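Local coordinates for possible periplasmic protein (Campylobacter jejuni, PDB 3RGC), which is a SurA-like periplasmic chaperone that probably has peptidyl-prolyl cis-trans isomerase activity, at residues E38-S43 and D236-L241; I50-L55 and N92-L97; D54-D59 and K99-E104; K127-F132 and V226-Q231. All blocks are in the same frame, centred on the assembly; numbering follows the deposited sequence.

In the fold
Cj1289 illustrates how one long helix can serve two lobes of a SurA-like chaperone. Contact 1 joins helix 30-48 to the far part of helix 218-244, and contact 4 uses an earlier turn of that same helix against the loop before strand 135-143; their centres lie about 25 Å apart. Contacts 2 and 3 share D54 and L55, centres about 4 Å apart, where helix 54-67 starts against helix 86-107. Each is about 19 Å from contact 1, centre to centre, and a salt bridge from E41 to K99 ties contacts 1 and 3. Contact 4 is centred about 31 Å and 28 Å from contacts 2 and 3, yet its R230 reaches the backbone of Y103 in contact 3.

Contact 1. Residues E38-S43 and D236-L241; sequences EKMEIS and DYFDKL
The ring of F238 is met at its edge by M40, whose terminal methyl CE lies close to the ring plane and 3.6 Å from CD1 of F238. On one face of that ring sits CD2 of Y237, the preceding residue in the same helix, 4.2 Å above the plane and over its centre. M40 thus meets the rim of the ring, while Y237 lies over a face. This is helix-on-helix packing in the SurA-like chaperone fold, where the last helix, 218-244, some 190 residues further on, packs against helix 30-48, within the SurA N-terminal family region.

M40 carries its side of the contact through one atom. Its chain runs out straight to SD and then bends (chi3 58°), which turns CE into the angle between F238 and L241. Sliding past each other in opposite directions, M40 and F238 meet at that methyl. L241 flanks it along its branch, with CG anti to the backbone N (chi1 -156°) and CD2 3.8 Å from CE of M40. Both M40 and F238 are buried, and the contact is mainly apolar packing, although CE of M40 also lies 3.7 Å from the backbone O of F238.

Around this patch, I106 and Y103 of helix 86-107 also pack on F238, and I245 touches M40. OE1 of E41, the residue after M40, makes a salt bridge to K99. The methyl of M40 is closed in on the L241 side as well: its CE stands 3.7 Å from CB of L241.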
# COMPACT_ATOMS: atom_id res chain seq x y z
N GLU B 38 -36.84 6.85 7.10
CA GLU B 38 -36.78 5.58 7.84
C GLU B 38 -38.04 4.77 7.62
O GLU B 38 -37.99 3.56 7.53
CB GLU B 38 -36.60 5.80 9.33
CG GLU B 38 -35.17 6.02 9.75
CD GLU B 38 -35.04 6.07 11.26
OE1 GLU B 38 -36.05 5.74 11.94
OE2 GLU B 38 -33.95 6.43 11.76
N LYS B 39 -39.19 5.44 7.55
CA LYS B 39 -40.43 4.69 7.34
C LYS B 39 -40.48 4.10 5.94
O LYS B 39 -40.97 3.00 5.75
CB LYS B 39 -41.65 5.55 7.62
CG LYS B 39 -41.74 6.06 9.04
CD LYS B 39 -41.58 4.93 10.03
CE LYS B 39 -41.70 5.42 11.45
NZ LYS B 39 -41.53 4.31 12.43
N MET B 40 -39.96 4.84 4.96
CA MET B 40 -39.89 4.33 3.60
C MET B 40 -39.04 3.06 3.57
O MET B 40 -39.41 2.09 2.91
CB MET B 40 -39.31 5.38 2.63
CG MET B 40 -40.26 6.51 2.26
SD MET B 40 -39.48 7.78 1.20
CE MET B 40 -39.01 6.75 -0.12
N GLU B 41 -37.92 3.06 4.29
CA GLU B 41 -37.02 1.90 4.28
C GLU B 41 -37.67 0.69 4.92
O GLU B 41 -37.62 -0.41 4.39
CB GLU B 41 -35.73 2.20 5.04
CG GLU B 41 -34.82 3.22 4.36
CD GLU B 41 -33.70 3.69 5.27
OE1 GLU B 41 -33.78 3.46 6.49
OE2 GLU B 41 -32.73 4.29 4.77
N ILE B 42 -38.25 0.90 6.09
CA ILE B 42 -38.92 -0.16 6.82
C ILE B 42 -39.96 -0.82 5.94
O ILE B 42 -40.08 -2.05 5.92
CB ILE B 42 -39.58 0.37 8.09
CG1 ILE B 42 -38.52 0.72 9.13
CG2 ILE B 42 -40.55 -0.65 8.66
CD1 ILE B 42 -39.04 1.61 10.25
N SER B 43 -40.71 -0.01 5.21
CA SER B 43 -41.77 -0.53 4.34
C SER B 43 -41.22 -1.33 3.16
O SER B 43 -41.80 -2.33 2.74
CB SER B 43 -42.66 0.61 3.85
OG SER B 43 -42.93 0.49 2.47
N ASP B 236 -32.50 7.26 -7.32
CA ASP B 236 -33.63 7.27 -8.23
C ASP B 236 -34.75 6.37 -7.73
O ASP B 236 -35.94 6.70 -7.85
CB ASP B 236 -33.17 6.84 -9.63
CG ASP B 236 -34.33 6.69 -10.60
OD1 ASP B 236 -34.79 7.72 -11.15
OD2 ASP B 236 -34.77 5.55 -10.82
N TYR B 237 -34.38 5.22 -7.19
CA TYR B 237 -35.35 4.26 -6.70
C TYR B 237 -36.18 4.90 -5.58
O TYR B 237 -37.41 4.74 -5.54
CB TYR B 237 -34.64 3.00 -6.19
CG TYR B 237 -35.58 1.92 -5.71
CD1 TYR B 237 -35.98 0.88 -6.54
CD2 TYR B 237 -36.08 1.93 -4.41
CE1 TYR B 237 -36.84 -0.10 -6.10
CE2 TYR B 237 -36.93 0.96 -3.96
CZ TYR B 237 -37.31 -0.05 -4.80
OH TYR B 237 -38.16 -1.02 -4.34
N PHE B 238 -35.52 5.62 -4.68
CA PHE B 238 -36.22 6.32 -3.61
C PHE B 238 -36.93 7.62 -4.02
O PHE B 238 -37.96 7.95 -3.44
CB PHE B 238 -35.34 6.51 -2.36
CG PHE B 238 -35.14 5.23 -1.60
CD1 PHE B 238 -36.17 4.69 -0.86
CD2 PHE B 238 -33.94 4.54 -1.66
CE1 PHE B 238 -36.01 3.50 -0.17
CE2 PHE B 238 -33.78 3.35 -0.98
CZ PHE B 238 -34.81 2.83 -0.24
N ASP B 239 -36.43 8.32 -5.03
CA ASP B 239 -37.18 9.46 -5.57
C ASP B 239 -38.53 9.01 -6.11
O ASP B 239 -39.57 9.55 -5.75
CB ASP B 239 -36.43 10.18 -6.69
CG ASP B 239 -35.12 10.76 -6.22
OD1 ASP B 239 -35.00 11.03 -5.00
OD2 ASP B 239 -34.20 10.92 -7.07
N LYS B 240 -38.50 8.01 -6.99
CA LYS B 240 -39.72 7.46 -7.56
C LYS B 240 -40.66 7.01 -6.46
O LYS B 240 -41.88 7.01 -6.62
CB LYS B 240 -39.41 6.28 -8.48
CG LYS B 240 -38.79 6.64 -9.82
CD LYS B 240 -38.67 5.40 -10.69
CE LYS B 240 -38.13 5.72 -12.07
NZ LYS B 240 -38.00 4.49 -12.90
N LEU B 241 -40.09 6.60 -5.33
CA LEU B 241 -40.89 6.09 -4.23
C LEU B 241 -41.50 7.25 -3.45
O LEU B 241 -42.67 7.21 -3.09
CB LEU B 241 -40.05 5.22 -3.32
CG LEU B 241 -40.84 4.20 -2.51
CD1 LEU B 241 -41.65 3.33 -3.45
CD2 LEU B 241 -39.91 3.37 -1.64

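Contact 2. Residues I50-L55 and N92-L97; sequences IVVNDL and NFKKDL
V52 carries this contact: its two methyls reach the helix at different residues, one at K94 and the other a turn further along, at L97. The buried part is the packing of these methyls on the helix. Methyl CG2 of V52 lies beside the start of the leucine side chain, 4.2 Å from CB of L97 and 4.1 Å from its carbonyl carbon C. The side chains of V52 and L97 cross at about a right angle. With CG1 anti to the backbone N (chi1 179°), V52 turns its other methyl to the lysine, where it lies 4.2 Å from CG of K94.

Further out, the lysine end is polar and partly exposed. The extended chain of K94 slides past the valine in the opposite direction, carrying CE to 3.5 Å from O of V52. Its ammonium NZ is 4.1 Å from the same oxygen, a distance at which the approach is an electrostatic one at most. Beyond it stands the carboxylate of D54, an exposed residue, with OD2 5.8 Å from NZ of K94; any attraction between these opposite charges is weak and long-range.

Both segments lie in the SurA N-terminal region, where a connection between two helices packs on a third. The 50-55 segment carries the chain from helix 30-48 into helix 54-67, and V52 packs this connection on helix 86-107, where it also touches E98 and K101. F93 of helix 86-107 packs on L57, A60 and I61 of helix 54-67.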
# COMPACT_ATOMS: atom_id res chain seq x y z
N ILE B 50 -36.68 -8.33 3.58
CA ILE B 50 -35.36 -8.15 4.16
C ILE B 50 -35.45 -8.57 5.61
O ILE B 50 -36.39 -8.21 6.29
CB ILE B 50 -34.92 -6.67 4.12
CG1 ILE B 50 -34.90 -6.15 2.69
CG2 ILE B 50 -33.56 -6.50 4.76
CD1 ILE B 50 -34.04 -6.99 1.75
N VAL B 51 -34.47 -9.34 6.07
CA VAL B 51 -34.41 -9.75 7.47
C VAL B 51 -32.99 -10.17 7.92
O VAL B 51 -32.20 -10.66 7.12
CB VAL B 51 -35.42 -10.90 7.77
CG1 VAL B 51 -34.93 -12.18 7.15
CG2 VAL B 51 -35.60 -11.07 9.25
N VAL B 52 -32.71 -9.98 9.21
CA VAL B 52 -31.45 -10.38 9.82
C VAL B 52 -31.64 -11.31 11.06
O VAL B 52 -32.28 -10.92 12.04
CB VAL B 52 -30.69 -9.13 10.27
CG1 VAL B 52 -29.39 -9.52 10.95
CG2 VAL B 52 -30.47 -8.18 9.09
N ASN B 53 -31.10 -12.52 10.98
CA ASN B 53 -31.04 -13.49 12.08
C ASN B 53 -30.17 -13.03 13.21
O ASN B 53 -29.28 -12.20 13.03
CB ASN B 53 -30.29 -14.76 11.62
CG ASN B 53 -31.11 -15.63 10.78
OD1 ASN B 53 -30.76 -15.92 9.66
ND2 ASN B 53 -32.24 -16.06 11.32
N ASP B 54 -30.32 -13.69 14.35
CA ASP B 54 -29.34 -13.59 15.41
C ASP B 54 -28.00 -14.18 14.98
O ASP B 54 -26.96 -13.61 15.30
CB ASP B 54 -29.86 -14.25 16.67
CG ASP B 54 -30.98 -13.44 17.31
OD1 ASP B 54 -30.69 -12.70 18.27
OD2 ASP B 54 -32.13 -13.52 16.82
N LEU B 55 -28.02 -15.29 14.24
CA LEU B 55 -26.77 -15.88 13.75
C LEU B 55 -26.06 -15.02 12.71
O LEU B 55 -24.85 -14.90 12.75
CB LEU B 55 -26.97 -17.30 13.22
CG LEU B 55 -27.59 -18.32 14.18
CD1 LEU B 55 -27.55 -19.70 13.55
CD2 LEU B 55 -26.88 -18.32 15.52
N ASN B 92 -28.43 -1.67 17.66
CA ASN B 92 -28.09 -0.70 16.63
C ASN B 92 -27.32 -1.32 15.47
O ASN B 92 -27.48 -0.90 14.33
CB ASN B 92 -27.30 0.47 17.20
CG ASN B 92 -28.10 1.26 18.22
OD1 ASN B 92 -29.33 1.30 18.16
ND2 ASN B 92 -27.40 1.88 19.17
N PHE B 93 -26.51 -2.32 15.77
CA PHE B 93 -25.69 -2.96 14.74
C PHE B 93 -26.64 -3.69 13.80
O PHE B 93 -26.52 -3.60 12.58
CB PHE B 93 -24.70 -3.91 15.40
CG PHE B 93 -23.67 -4.48 14.46
CD1 PHE B 93 -22.46 -3.84 14.27
CD2 PHE B 93 -23.90 -5.68 13.80
CE1 PHE B 93 -21.50 -4.37 13.42
CE2 PHE B 93 -22.95 -6.21 12.96
CZ PHE B 93 -21.74 -5.56 12.76
N LYS B 94 -27.61 -4.37 14.39
CA LYS B 94 -28.61 -5.09 13.63
C LYS B 94 -29.34 -4.22 12.60
O LYS B 94 -29.57 -4.64 11.47
CB LYS B 94 -29.62 -5.75 14.55
CG LYS B 94 -30.57 -6.69 13.79
CD LYS B 94 -31.60 -7.25 14.72
CE LYS B 94 -32.68 -7.96 13.95
NZ LYS B 94 -33.79 -8.30 14.88
N LYS B 95 -29.72 -3.01 13.00
CA LYS B 95 -30.43 -2.10 12.11
C LYS B 95 -29.58 -1.64 10.93
O LYS B 95 -30.08 -1.51 9.82
CB LYS B 95 -30.97 -0.90 12.88
CG LYS B 95 -32.24 -1.21 13.65
CD LYS B 95 -32.61 -0.10 14.62
CE LYS B 95 -33.84 -0.47 15.42
NZ LYS B 95 -34.00 0.37 16.64
N ASP B 96 -28.30 -1.36 11.19
CA ASP B 96 -27.34 -1.09 10.13
C ASP B 96 -27.26 -2.23 9.11
O ASP B 96 -27.13 -1.99 7.91
CB ASP B 96 -25.95 -0.84 10.71
CG ASP B 96 -25.89 0.37 11.62
OD1 ASP B 96 -26.76 1.26 11.48
OD2 ASP B 96 -24.98 0.43 12.48
N LEU B 97 -27.31 -3.47 9.60
CA LEU B 97 -27.23 -4.63 8.70
C LEU B 97 -28.50 -4.80 7.89
O LEU B 97 -28.45 -5.16 6.71
CB LEU B 97 -26.96 -5.92 9.47
CG LEU B 97 -25.60 -6.11 10.14
CD1 LEU B 97 -25.66 -7.30 11.11
CD2 LEU B 97 -24.51 -6.31 9.10

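Contact 3. Residues D54-D59 and K99-E104; sequences DLELDD and KRKLYE
E56 and K101 reach for each other from facing helices and meet with their side chains crossing at about a right angle. The pair is an interhelical salt bridge in the N-terminal helical region of the SurA-like fold, linking the first turn of helix 54-67 to helix 86-107. The backbones stand well apart, with CA of E56 and CA of K101 separated by 11.3 Å, and the gap is spanned because both chains are extended beyond CG.

K101 stays near fully extended (chi3 162°, chi4 -161°), which delivers NZ to the carboxylate. It bonds OE2 of E56 through the syn lone pair of that oxygen, modelled at 2.5 Å, too short to be taken at face value. The same ammonium group is also hydrogen-bonded to the backbone O of V51, so two acceptors grip it.

E56 is three residues past the N-cap N53 of its helix, and its other oxygen OE1 accepts the N-H of N53. The side chain of N53 makes no capping bond, so no full capping box forms. One carboxylate thus holds a backbone N-H and a lysine from another helix; its negative charge at that N-terminus is probably favourable. The two oxygens are unequal towards the lysine: OE1 of E56 is 3.4 Å from NZ of K101.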
# COMPACT_ATOMS: atom_id res chain seq x y z
N ASP B 54 -30.32 -13.69 14.35
CA ASP B 54 -29.34 -13.59 15.41
C ASP B 54 -28.00 -14.18 14.98
O ASP B 54 -26.96 -13.61 15.30
CB ASP B 54 -29.86 -14.25 16.67
CG ASP B 54 -30.98 -13.44 17.31
OD1 ASP B 54 -30.69 -12.70 18.27
OD2 ASP B 54 -32.13 -13.52 16.82
N LEU B 55 -28.02 -15.29 14.24
CA LEU B 55 -26.77 -15.88 13.75
C LEU B 55 -26.06 -15.02 12.71
O LEU B 55 -24.85 -14.90 12.75
CB LEU B 55 -26.97 -17.30 13.22
CG LEU B 55 -27.59 -18.32 14.18
CD1 LEU B 55 -27.55 -19.70 13.55
CD2 LEU B 55 -26.88 -18.32 15.52
N GLU B 56 -26.80 -14.46 11.76
CA GLU B 56 -26.23 -13.46 10.87
C GLU B 56 -25.66 -12.31 11.68
O GLU B 56 -24.58 -11.83 11.40
CB GLU B 56 -27.29 -12.88 9.95
CG GLU B 56 -27.81 -13.83 8.91
CD GLU B 56 -28.84 -13.15 8.07
OE1 GLU B 56 -29.98 -12.98 8.56
OE2 GLU B 56 -28.50 -12.74 6.93
N LEU B 57 -26.43 -11.84 12.66
CA LEU B 57 -26.01 -10.70 13.48
C LEU B 57 -24.73 -11.04 14.22
O LEU B 57 -23.79 -10.25 14.21
CB LEU B 57 -27.10 -10.28 14.46
CG LEU B 57 -26.72 -9.17 15.45
CD1 LEU B 57 -26.53 -7.86 14.74
CD2 LEU B 57 -27.78 -9.01 16.50
N ASP B 58 -24.69 -12.22 14.83
CA ASP B 58 -23.51 -12.65 15.57
C ASP B 58 -22.34 -12.87 14.63
O ASP B 58 -21.21 -12.53 14.95
CB ASP B 58 -23.77 -13.95 16.35
CG ASP B 58 -24.73 -13.75 17.51
OD1 ASP B 58 -24.91 -12.60 17.96
OD2 ASP B 58 -25.31 -14.76 17.98
N ASP B 59 -22.61 -13.44 13.46
CA ASP B 59 -21.55 -13.68 12.51
C ASP B 59 -20.95 -12.35 12.07
O ASP B 59 -19.75 -12.24 11.85
CB ASP B 59 -22.03 -14.46 11.29
CG ASP B 59 -20.91 -14.69 10.29
OD1 ASP B 59 -19.84 -15.14 10.73
OD2 ASP B 59 -21.10 -14.41 9.07
N LYS B 99 -30.46 -2.38 7.03
CA LYS B 99 -30.35 -1.31 6.04
C LYS B 99 -29.35 -1.68 4.94
O LYS B 99 -29.58 -1.39 3.76
CB LYS B 99 -29.94 0.02 6.69
CG LYS B 99 -31.03 0.68 7.55
CD LYS B 99 -30.53 2.01 8.16
CE LYS B 99 -31.51 2.58 9.18
NZ LYS B 99 -32.03 3.93 8.78
N ARG B 100 -28.25 -2.33 5.32
CA ARG B 100 -27.28 -2.77 4.32
C ARG B 100 -27.85 -3.85 3.41
O ARG B 100 -27.66 -3.79 2.19
CB ARG B 100 -25.96 -3.24 4.94
CG ARG B 100 -24.94 -2.12 5.10
CD ARG B 100 -23.54 -2.63 5.43
NE ARG B 100 -23.43 -3.08 6.82
CZ ARG B 100 -23.41 -2.27 7.87
NH1 ARG B 100 -23.52 -0.96 7.70
NH2 ARG B 100 -23.30 -2.77 9.09
N LYS B 101 -28.57 -4.83 3.98
CA LYS B 101 -29.23 -5.83 3.14
C LYS B 101 -30.21 -5.15 2.16
O LYS B 101 -30.29 -5.51 0.99
CB LYS B 101 -29.96 -6.88 3.98
CG LYS B 101 -29.09 -8.04 4.47
CD LYS B 101 -29.94 -9.11 5.13
CE LYS B 101 -29.21 -10.43 5.23
NZ LYS B 101 -30.16 -11.58 5.45
N LEU B 102 -30.93 -4.14 2.65
CA LEU B 102 -31.94 -3.43 1.86
C LEU B 102 -31.32 -2.76 0.65
O LEU B 102 -31.79 -2.92 -0.48
CB LEU B 102 -32.68 -2.39 2.72
CG LEU B 102 -33.54 -1.39 1.93
CD1 LEU B 102 -34.63 -2.13 1.18
CD2 LEU B 102 -34.15 -0.27 2.81
N TYR B 103 -30.25 -2.00 0.88
CA TYR B 103 -29.57 -1.32 -0.22
C TYR B 103 -28.82 -2.28 -1.18
O TYR B 103 -28.66 -1.98 -2.36
CB TYR B 103 -28.65 -0.22 0.31
CG TYR B 103 -29.44 0.88 0.97
CD1 TYR B 103 -30.29 1.67 0.23
CD2 TYR B 103 -29.36 1.11 2.33
CE1 TYR B 103 -31.03 2.66 0.83
CE2 TYR B 103 -30.10 2.09 2.94
CZ TYR B 103 -30.94 2.87 2.18
OH TYR B 103 -31.68 3.87 2.76
N GLU B 104 -28.37 -3.42 -0.68
CA GLU B 104 -27.80 -4.45 -1.56
C GLU B 104 -28.88 -4.97 -2.49
O GLU B 104 -28.69 -5.06 -3.69
CB GLU B 104 -27.29 -5.65 -0.78
CG GLU B 104 -26.16 -5.43 0.19
CD GLU B 104 -25.96 -6.65 1.09
OE1 GLU B 104 -26.40 -7.77 0.70
OE2 GLU B 104 -25.38 -6.50 2.19

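Contact 4. Residues K127-F132 and V226-Q231; sequences KDKFTF and VSEQRQ
A long, surface-lying salt bridge joins the loop that leads into strand 135-143 to the middle of helix 218-244, and it is carried by just two residues, K129 and E228. The loop begins with a short 3-10 segment, 127-129, following helix 116-125 within the Cj1289-like C-terminal family region, of the FKBP clan.

The backbones are far apart, CA of K129 and CA of E228 being 12.3 Å from each other, and both side chains must stretch to bridge the gap. K129 is extended beyond CG and sends NZ towards the helix. E228, with CG anti to the backbone N (chi1 171°), leans out to meet it, and the two chains cross at about a right angle. NZ of K129 ends 3.7 Å from OE1 of E228, while OE2 has a weak hydrogen bond to N232 on the same helix.

F130, the next residue along, packs on V221 and A224, an earlier part of the same helix. At such a separation, and with K129 exposed, the attraction is probably modest and softened by solvent, more a loose electrostatic tether between domain and helix than a directed bond.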
# COMPACT_ATOMS: atom_id res chain seq x y z
N LYS B 127 -13.19 14.55 -15.08
CA LYS B 127 -11.73 14.54 -15.00
C LYS B 127 -11.23 15.09 -13.67
O LYS B 127 -10.18 14.68 -13.16
CB LYS B 127 -11.12 15.35 -16.16
CG LYS B 127 -11.57 14.87 -17.53
CD LYS B 127 -10.72 15.47 -18.62
CE LYS B 127 -10.43 14.44 -19.70
NZ LYS B 127 -9.25 14.81 -20.53
N ASP B 128 -12.02 15.99 -13.10
CA ASP B 128 -11.67 16.66 -11.86
C ASP B 128 -11.42 15.67 -10.72
O ASP B 128 -10.63 15.93 -9.82
CB ASP B 128 -12.79 17.63 -11.47
CG ASP B 128 -12.38 18.56 -10.36
OD1 ASP B 128 -11.16 18.78 -10.18
OD2 ASP B 128 -13.28 19.09 -9.67
N LYS B 129 -12.10 14.53 -10.79
CA LYS B 129 -12.01 13.53 -9.74
C LYS B 129 -10.76 12.68 -9.89
O LYS B 129 -10.53 11.74 -9.12
CB LYS B 129 -13.24 12.64 -9.78
CG LYS B 129 -14.56 13.39 -9.89
CD LYS B 129 -15.72 12.40 -9.84
CE LYS B 129 -17.05 13.11 -9.65
NZ LYS B 129 -18.17 12.15 -9.38
N PHE B 130 -9.94 13.00 -10.89
CA PHE B 130 -8.78 12.18 -11.19
C PHE B 130 -7.51 13.01 -11.42
O PHE B 130 -6.62 12.64 -12.18
CB PHE B 130 -9.09 11.29 -12.40
CG PHE B 130 -10.34 10.47 -12.23
CD1 PHE B 130 -10.30 9.22 -11.62
CD2 PHE B 130 -11.57 10.95 -12.68
CE1 PHE B 130 -11.46 8.47 -11.46
CE2 PHE B 130 -12.73 10.20 -12.52
CZ PHE B 130 -12.68 8.96 -11.92
N THR B 131 -7.45 14.15 -10.73
CA THR B 131 -6.32 15.05 -10.85
C THR B 131 -5.11 14.50 -10.10
O THR B 131 -5.21 14.17 -8.91
CB THR B 131 -6.67 16.46 -10.33
N PHE B 132 -3.98 14.39 -10.79
CA PHE B 132 -2.72 13.97 -10.17
C PHE B 132 -1.76 15.15 -10.07
O PHE B 132 -1.66 15.97 -10.98
CB PHE B 132 -2.07 12.82 -10.95
N VAL B 226 -18.87 2.76 -11.77
CA VAL B 226 -19.76 1.75 -11.22
C VAL B 226 -20.35 2.19 -9.88
O VAL B 226 -21.55 2.06 -9.65
CB VAL B 226 -19.02 0.42 -11.05
CG1 VAL B 226 -19.85 -0.56 -10.23
CG2 VAL B 226 -18.65 -0.16 -12.42
N SER B 227 -19.51 2.73 -9.00
CA SER B 227 -20.01 3.27 -7.74
C SER B 227 -21.12 4.30 -7.98
O SER B 227 -22.17 4.25 -7.34
CB SER B 227 -18.88 3.92 -6.94
OG SER B 227 -19.30 5.17 -6.41
N GLU B 228 -20.88 5.23 -8.90
CA GLU B 228 -21.88 6.24 -9.20
C GLU B 228 -23.16 5.69 -9.80
O GLU B 228 -24.26 6.17 -9.49
CB GLU B 228 -21.33 7.31 -10.13
CG GLU B 228 -22.42 8.24 -10.61
CD GLU B 228 -21.90 9.62 -10.95
OE1 GLU B 228 -20.67 9.83 -10.84
OE2 GLU B 228 -22.72 10.48 -11.32
N GLN B 229 -23.05 4.69 -10.66
CA GLN B 229 -24.26 4.08 -11.20
C GLN B 229 -25.09 3.47 -10.08
O GLN B 229 -26.33 3.51 -10.12
CB GLN B 229 -23.93 3.03 -12.27
CG GLN B 229 -23.28 3.58 -13.56
CD GLN B 229 -22.85 2.45 -14.49
OE1 GLN B 229 -23.68 1.74 -15.06
NE2 GLN B 229 -21.55 2.25 -14.60
N ARG B 230 -24.42 2.91 -9.06
CA ARG B 230 -25.13 2.28 -7.94
C ARG B 230 -25.87 3.33 -7.12
O ARG B 230 -27.06 3.20 -6.84
CB ARG B 230 -24.18 1.52 -7.03
CG ARG B 230 -24.89 0.64 -6.00
CD ARG B 230 -23.93 0.07 -4.96
NE ARG B 230 -24.57 -0.85 -4.01
CZ ARG B 230 -25.05 -0.51 -2.81
NH1 ARG B 230 -24.97 0.74 -2.39
NH2 ARG B 230 -25.61 -1.43 -2.03
N GLN B 231 -25.13 4.36 -6.73
CA GLN B 231 -25.64 5.48 -5.95
C GLN B 231 -26.85 6.16 -6.60
O GLN B 231 -27.83 6.45 -5.92
CB GLN B 231 -24.52 6.49 -5.72
CG GLN B 231 -24.98 7.87 -5.30
CD GLN B 231 -23.84 8.88 -5.32
OE1 GLN B 231 -22.69 8.56 -4.99
NE2 GLN B 231 -24.15 10.12 -5.73